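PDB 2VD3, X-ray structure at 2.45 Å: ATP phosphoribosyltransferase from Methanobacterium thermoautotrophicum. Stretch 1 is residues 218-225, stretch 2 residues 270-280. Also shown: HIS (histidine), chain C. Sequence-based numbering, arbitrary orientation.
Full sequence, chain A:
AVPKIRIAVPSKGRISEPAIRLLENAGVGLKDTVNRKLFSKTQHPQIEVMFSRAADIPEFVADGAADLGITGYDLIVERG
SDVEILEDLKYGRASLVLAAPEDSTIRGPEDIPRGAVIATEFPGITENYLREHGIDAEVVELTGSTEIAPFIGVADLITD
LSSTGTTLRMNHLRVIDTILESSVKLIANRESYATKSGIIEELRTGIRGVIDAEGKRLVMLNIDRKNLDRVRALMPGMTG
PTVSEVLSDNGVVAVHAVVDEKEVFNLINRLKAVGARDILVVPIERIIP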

# COMPACT_ATOMS: atom_id res chain seq x y z
N LEU A 218 -26.13 30.29 -0.97
CA LEU A 218 -27.26 31.08 -0.47
C LEU A 218 -26.82 31.94 0.72
O LEU A 218 -26.54 31.42 1.81
CB LEU A 218 -28.44 30.17 -0.08
CG LEU A 218 -29.70 30.81 0.53
CD1 LEU A 218 -30.51 31.55 -0.51
CD2 LEU A 218 -30.57 29.76 1.22
N VAL A 219 -26.79 33.26 0.51
CA VAL A 219 -26.32 34.20 1.51
C VAL A 219 -27.49 34.82 2.29
O VAL A 219 -28.42 35.35 1.70
CB VAL A 219 -25.42 35.29 0.88
CG1 VAL A 219 -25.03 36.37 1.90
CG2 VAL A 219 -24.18 34.65 0.29
N MET A 220 -27.41 34.73 3.62
CA MET A 220 -28.44 35.25 4.53
C MET A 220 -27.85 36.27 5.49
O MET A 220 -26.71 36.13 5.94
CB MET A 220 -29.07 34.12 5.36
CG MET A 220 -29.68 32.99 4.57
SD MET A 220 -29.92 31.51 5.55
CE MET A 220 -31.50 31.81 6.34
N LEU A 221 -28.64 37.29 5.83
CA LEU A 221 -28.20 38.36 6.73
C LEU A 221 -29.36 39.01 7.48
O LEU A 221 -30.50 39.01 7.00
CB LEU A 221 -27.40 39.43 5.98
CG LEU A 221 -28.02 40.17 4.78
CD1 LEU A 221 -29.03 41.25 5.19
CD2 LEU A 221 -26.92 40.80 3.97
N ASN A 222 -29.06 39.56 8.65
CA ASN A 222 -29.99 40.39 9.39
C ASN A 222 -29.69 41.87 9.15
O ASN A 222 -28.55 42.31 9.35
CB ASN A 222 -29.93 40.06 10.88
CG ASN A 222 -30.45 38.67 11.20
OD1 ASN A 222 -31.40 38.18 10.58
ND2 ASN A 222 -29.84 38.02 12.19
N ILE A 223 -30.70 42.62 8.72
CA ILE A 223 -30.54 44.05 8.48
C ILE A 223 -31.65 44.85 9.15
O ILE A 223 -32.80 44.41 9.19
CB ILE A 223 -30.46 44.39 6.95
CG1 ILE A 223 -30.02 45.84 6.72
CG2 ILE A 223 -31.77 44.14 6.25
CD1 ILE A 223 -28.58 46.12 7.01
N ASP A 224 -31.29 46.01 9.70
CA ASP A 224 -32.28 46.96 10.19
C ASP A 224 -33.00 47.55 8.98
O ASP A 224 -32.36 47.89 7.97
CB ASP A 224 -31.63 48.04 11.05
CG ASP A 224 -30.90 47.46 12.27
OD1 ASP A 224 -31.47 47.51 13.38
OD2 ASP A 224 -29.77 46.95 12.11
N ARG A 225 -34.32 47.64 9.08
CA ARG A 225 -35.20 48.05 7.98
C ARG A 225 -34.82 49.38 7.30
O ARG A 225 -35.05 49.55 6.10
CB ARG A 225 -36.64 48.13 8.48
CG ARG A 225 -37.69 47.97 7.40
CD ARG A 225 -38.94 47.37 8.00
NE ARG A 225 -39.81 46.82 6.96
CZ ARG A 225 -40.73 45.88 7.17
NH1 ARG A 225 -41.47 45.45 6.16
NH2 ARG A 225 -40.90 45.38 8.39
N ARG A 270 -19.20 45.30 1.46
CA ARG A 270 -20.29 46.19 1.06
C ARG A 270 -21.54 46.03 1.95
O ARG A 270 -22.22 47.01 2.25
CB ARG A 270 -20.63 45.98 -0.42
CG ARG A 270 -19.98 47.00 -1.34
CD ARG A 270 -19.83 46.49 -2.77
NE ARG A 270 -18.43 46.22 -3.13
CZ ARG A 270 -17.71 46.94 -3.99
NH1 ARG A 270 -18.24 47.99 -4.62
NH2 ARG A 270 -16.45 46.62 -4.24
N LEU A 271 -21.82 44.80 2.38
CA LEU A 271 -22.94 44.54 3.30
C LEU A 271 -22.68 45.07 4.71
O LEU A 271 -23.55 45.73 5.28
CB LEU A 271 -23.29 43.05 3.34
CG LEU A 271 -23.84 42.37 2.08
CD1 LEU A 271 -23.89 40.84 2.26
CD2 LEU A 271 -25.19 42.94 1.65
N LYS A 272 -21.50 44.79 5.25
CA LYS A 272 -21.11 45.24 6.60
C LYS A 272 -21.13 46.76 6.75
O LYS A 272 -21.60 47.28 7.76
CB LYS A 272 -19.72 44.70 6.97
CG LYS A 272 -19.65 43.19 7.20
CD LYS A 272 -20.39 42.73 8.45
CE LYS A 272 -19.68 43.16 9.72
NZ LYS A 272 -20.58 42.96 10.90
N ALA A 273 -20.64 47.45 5.72
CA ALA A 273 -20.61 48.92 5.68
C ALA A 273 -22.02 49.54 5.64
O ALA A 273 -22.18 50.73 5.90
CB ALA A 273 -19.78 49.39 4.49
N VAL A 274 -23.03 48.73 5.32
CA VAL A 274 -24.42 49.19 5.25
C VAL A 274 -25.23 48.83 6.51
O VAL A 274 -26.35 49.30 6.70
CB VAL A 274 -25.09 48.74 3.91
CG1 VAL A 274 -26.58 48.40 4.07
CG2 VAL A 274 -24.89 49.81 2.84
N GLY A 275 -24.64 48.01 7.38
CA GLY A 275 -25.29 47.65 8.64
C GLY A 275 -25.76 46.21 8.70
O GLY A 275 -26.47 45.82 9.63
N ALA A 276 -25.36 45.42 7.71
CA ALA A 276 -25.66 43.99 7.71
C ALA A 276 -24.86 43.29 8.80
O ALA A 276 -23.67 43.57 8.99
CB ALA A 276 -25.35 43.38 6.37
N ARG A 277 -25.53 42.42 9.54
CA ARG A 277 -24.85 41.55 10.50
C ARG A 277 -25.29 40.09 10.33
O ARG A 277 -26.25 39.81 9.60
CB ARG A 277 -25.02 42.05 11.95
CG ARG A 277 -26.43 42.43 12.38
CD ARG A 277 -26.37 43.39 13.56
NE ARG A 277 -27.65 44.06 13.83
CZ ARG A 277 -28.42 43.81 14.89
NH1 ARG A 277 -29.56 44.48 15.06
NH2 ARG A 277 -28.05 42.91 15.80
N ASP A 278 -24.57 39.19 11.00
CA ASP A 278 -24.88 37.75 11.04
C ASP A 278 -24.96 37.14 9.65
O ASP A 278 -25.91 36.42 9.32
CB ASP A 278 -26.18 37.50 11.82
CG ASP A 278 -26.30 38.39 13.04
OD1 ASP A 278 -25.33 38.46 13.82
OD2 ASP A 278 -27.36 39.01 13.22
N ILE A 279 -23.95 37.42 8.84
CA ILE A 279 -23.93 36.96 7.46
C ILE A 279 -23.62 35.46 7.38
O ILE A 279 -22.57 35.00 7.83
CB ILE A 279 -22.96 37.76 6.58
CG1 ILE A 279 -23.22 39.27 6.74
CG2 ILE A 279 -23.12 37.35 5.12
CD1 ILE A 279 -22.11 40.15 6.19
N LEU A 280 -24.57 34.72 6.82
CA LEU A 280 -24.46 33.28 6.70
C LEU A 280 -24.30 32.93 5.24
O LEU A 280 -24.94 33.53 4.36
CB LEU A 280 -25.71 32.58 7.24
CG LEU A 280 -26.42 33.12 8.48
CD1 LEU A 280 -27.61 32.24 8.78
CD2 LEU A 280 -25.48 33.23 9.70
N HIS C . -32.59 35.69 12.04
CA HIS C . -31.89 34.42 12.45
C HIS C . -30.78 34.70 13.46
O HIS C . -30.24 33.78 14.07
CB HIS C . -31.31 33.71 11.22
CG HIS C . -30.40 34.57 10.39
ND1 HIS C . -30.72 34.95 9.10
CD2 HIS C . -29.20 35.12 10.67
CE1 HIS C . -29.74 35.70 8.62
NE2 HIS C . -28.81 35.82 9.55
OXT HIS C . -30.39 35.85 13.68

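A β-strand often packs against the end of a helix and pairs with the strand that follows, with one face apolar and the other carrying a mixture of apolar and polar side chains. The contact between residues 218-225 and 270-280 of this ATP phosphoribosyltransferase is a compact example. At its apolar centre lies Leu 221, whose CD2 approaches CD1 of Leu 271, in the helix, at 3.5 Å and CB of Ala 276 at 3.9 Å. Val 219 and Ile 223 extend the same layer: CG1 of Val 219 lies 3.9 Å from CG2 of Ile 279, and CD1 of Ile 223 lies 4.2 Å from CG1 of Val 274. Such contacts are short-ranged and undirected, and they gain by excluding water.

Gly 275 makes the route from helix to strand possible. Its positive phi of 109° belongs to a Schellman motif, in which Ala 276 N donates to Leu 271 O at 3.0 Å and Gly 275 N donates to Lys 272 O at 3.1 Å. A CB at Gly 275 would be jammed against the preceding carbonyl oxygen and would also point toward Ile 223, whose CD1 already sits 3.3 Å from the Gly 275 C atom.

Backbone pairing joins the strands in antiparallel fashion. Met 220 and Leu 280 exchange two hydrogen bonds, Met 220 N to Leu 280 O at 2.8 Å and Leu 280 N to Met 220 O at 2.7 Å. Asn 222 and Arg 277 form a second such pair, with Asn 222 N to Arg 277 O and Arg 277 N to Asn 222 O both at 3.0 Å. One residue lies between Met 220 and Asn 222, but two lie between Arg 277 and Leu 280; the extra residue makes a β-bulge, where Asp 278 takes up positive phi and the chain turns a corner.

Met 220, Asn 222, Arg 277 and Leu 280 direct their side chains to the other face. There, SD of Met 220 meets CD1 of Leu 280 at 4.0 Å, while Asn 222 ND2 donates to Asp 278 OD2 at 2.9 Å. The bulge also serves the bound histidine, whose NE2 donates to Asp 278 O at 3.0 Å. Asn 222 is suited to a zwitterionic amino acid because its amide both gives and accepts: ND2 donates to histidine OXT at 2.7 Å, and OD1 accepts from histidine N at 3.1 Å. At the polar edge, Asp 224 OD2 and Arg 277 NH1 form a long salt bridge of 3.9 Å, the carboxylate oxygen lying near the guanidinium plane.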